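Local coordinates for Lin1909 protein (PDB 3FIJ), which binds manganese and probably belongs to the class I glutamine amidotransferase-like hydrolases, perhaps cleaving gamma-glutamyl-gamma-aminobutyrate, although its function has not been established, at residues K166-K171 / D226-Q231. Numbering follows the deposited sequence.
Sequences KHHPNK and DPESEQ
The first turn of the C-terminal helix 227-241 rests against the irregular loop leading from strand 154-158 into edge strand 172-174, with no direct hydrogen bond from one segment to the other. This is packing outside the metal site: the H168 side chain is about 13 Å from the manganese. H167, E228 and Q231 bury most of the surface. The H167 ring, with CG beside the backbone N (chi1 -51°) and anti to the carbonyl carbon, turns its CD2 edge to Q231: Q231 OE1 lies near the ring plane, 3.3 Å from H167 CD2, and Q231 CB packs beside the same carbon. Ring and amide planes stand 72° apart. The CB of E228 is directed at the loop and meets the H168 ring edge, 3.4 Å from H168 ND1, while the extended chain carries the carboxylate to P169, tip to tip, E228 OE2 lying 3.4 Å from P169 CD. H168 ND1 makes a weak bond, 3.0 Å long and bent to 130°, back to H167 O. Farther round the ring edge, in plane, H168 NE2 is 2.8 Å from a water that donates to S229 OG. S229 OG gives a 2.6 Å bond to the anti lone pair of D226 OD1, at the N-cap. The water thus links loop and helix, and D226 OD1, 5.4 Å from H168 NE2 without contact, might favour a protonated H168, whose charge is not seen.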
# COMPACT_ATOMS: atom_id res chain seq x y z
N LYS A 166 -26.32 37.50 7.37
CA LYS A 166 -27.57 37.39 6.63
C LYS A 166 -27.84 35.92 6.33
O LYS A 166 -28.95 35.55 5.94
CB LYS A 166 -27.50 38.14 5.30
CG LYS A 166 -27.31 39.63 5.39
CD LYS A 166 -27.30 40.26 4.01
CE LYS A 166 -27.02 41.76 4.07
NZ LYS A 166 -26.94 42.37 2.71
N HIS A 167 -26.82 35.10 6.50
CA HIS A 167 -26.96 33.68 6.20
C HIS A 167 -26.59 32.74 7.34
O HIS A 167 -27.06 31.60 7.38
CB HIS A 167 -26.13 33.36 4.95
CG HIS A 167 -26.40 34.28 3.80
ND1 HIS A 167 -25.62 35.38 3.52
CD2 HIS A 167 -27.38 34.27 2.86
CE1 HIS A 167 -26.10 36.01 2.46
NE2 HIS A 167 -27.17 35.36 2.04
N HIS A 168 -25.77 33.20 8.27
CA HIS A 168 -25.37 32.37 9.40
C HIS A 168 -25.66 33.02 10.76
O HIS A 168 -25.44 34.22 10.95
CB HIS A 168 -23.87 32.04 9.33
CG HIS A 168 -23.48 31.09 8.23
ND1 HIS A 168 -24.38 30.23 7.64
CD2 HIS A 168 -22.28 30.84 7.65
CE1 HIS A 168 -23.74 29.48 6.75
NE2 HIS A 168 -22.47 29.84 6.74
N PRO A 169 -26.17 32.23 11.72
CA PRO A 169 -26.47 32.76 13.05
C PRO A 169 -25.17 32.77 13.84
O PRO A 169 -24.23 32.07 13.49
CB PRO A 169 -27.47 31.76 13.60
CG PRO A 169 -27.00 30.48 13.01
CD PRO A 169 -26.72 30.87 11.57
N ASN A 170 -25.12 33.57 14.90
CA ASN A 170 -23.92 33.64 15.72
C ASN A 170 -23.70 32.28 16.39
O ASN A 170 -24.66 31.55 16.66
CB ASN A 170 -24.07 34.73 16.77
CG ASN A 170 -22.78 35.02 17.50
OD1 ASN A 170 -21.71 35.12 16.88
ND2 ASN A 170 -22.86 35.16 18.82
N LYS A 171 -22.44 31.93 16.64
CA LYS A 171 -22.09 30.67 17.29
C LYS A 171 -22.29 29.42 16.41
O LYS A 171 -22.27 28.30 16.91
CB LYS A 171 -22.87 30.52 18.59
CG LYS A 171 -22.56 31.61 19.62
CD LYS A 171 -21.16 31.44 20.18
CE LYS A 171 -20.81 32.56 21.15
NZ LYS A 171 -19.38 32.44 21.59
N ASP A 226 -26.46 21.08 4.95
CA ASP A 226 -26.51 22.27 5.79
C ASP A 226 -27.07 23.40 4.94
O ASP A 226 -26.33 24.08 4.24
CB ASP A 226 -25.12 22.63 6.30
CG ASP A 226 -25.13 23.79 7.29
OD1 ASP A 226 -24.33 24.73 7.10
OD2 ASP A 226 -25.92 23.77 8.26
N PRO A 227 -28.39 23.60 4.98
CA PRO A 227 -29.05 24.65 4.19
C PRO A 227 -28.36 26.01 4.22
O PRO A 227 -28.24 26.67 3.18
CB PRO A 227 -30.45 24.70 4.78
CG PRO A 227 -30.69 23.24 5.15
CD PRO A 227 -29.37 22.87 5.81
N GLU A 228 -27.91 26.43 5.39
CA GLU A 228 -27.25 27.73 5.51
C GLU A 228 -26.02 27.82 4.62
O GLU A 228 -25.74 28.86 4.01
CB GLU A 228 -26.90 27.98 6.97
CG GLU A 228 -28.07 27.72 7.90
CD GLU A 228 -27.78 28.05 9.35
OE1 GLU A 228 -26.65 27.78 9.81
OE2 GLU A 228 -28.69 28.58 10.02
N SER A 229 -25.27 26.73 4.53
CA SER A 229 -24.09 26.70 3.69
C SER A 229 -24.50 26.93 2.23
O SER A 229 -23.86 27.71 1.50
CB SER A 229 -23.39 25.36 3.82
OG SER A 229 -22.77 25.25 5.08
N GLU A 230 -25.57 26.27 1.81
CA GLU A 230 -26.04 26.43 0.45
C GLU A 230 -26.36 27.90 0.14
O GLU A 230 -26.13 28.38 -0.97
CB GLU A 230 -27.27 25.57 0.20
CG GLU A 230 -27.73 25.64 -1.24
CD GLU A 230 -28.97 24.81 -1.51
OE1 GLU A 230 -29.03 23.66 -1.04
OE2 GLU A 230 -29.87 25.31 -2.22
N GLN A 231 -26.89 28.62 1.13
CA GLN A 231 -27.21 30.03 0.95
C GLN A 231 -26.00 30.85 0.52
O GLN A 231 -26.12 31.82 -0.24
CB GLN A 231 -27.76 30.62 2.25
CG GLN A 231 -29.17 30.19 2.61
CD GLN A 231 -29.67 30.94 3.82
OE1 GLN A 231 -29.69 32.19 3.84
NE2 GLN A 231 -30.09 30.20 4.84
O HOH W 1 -21.29 27.81 5.26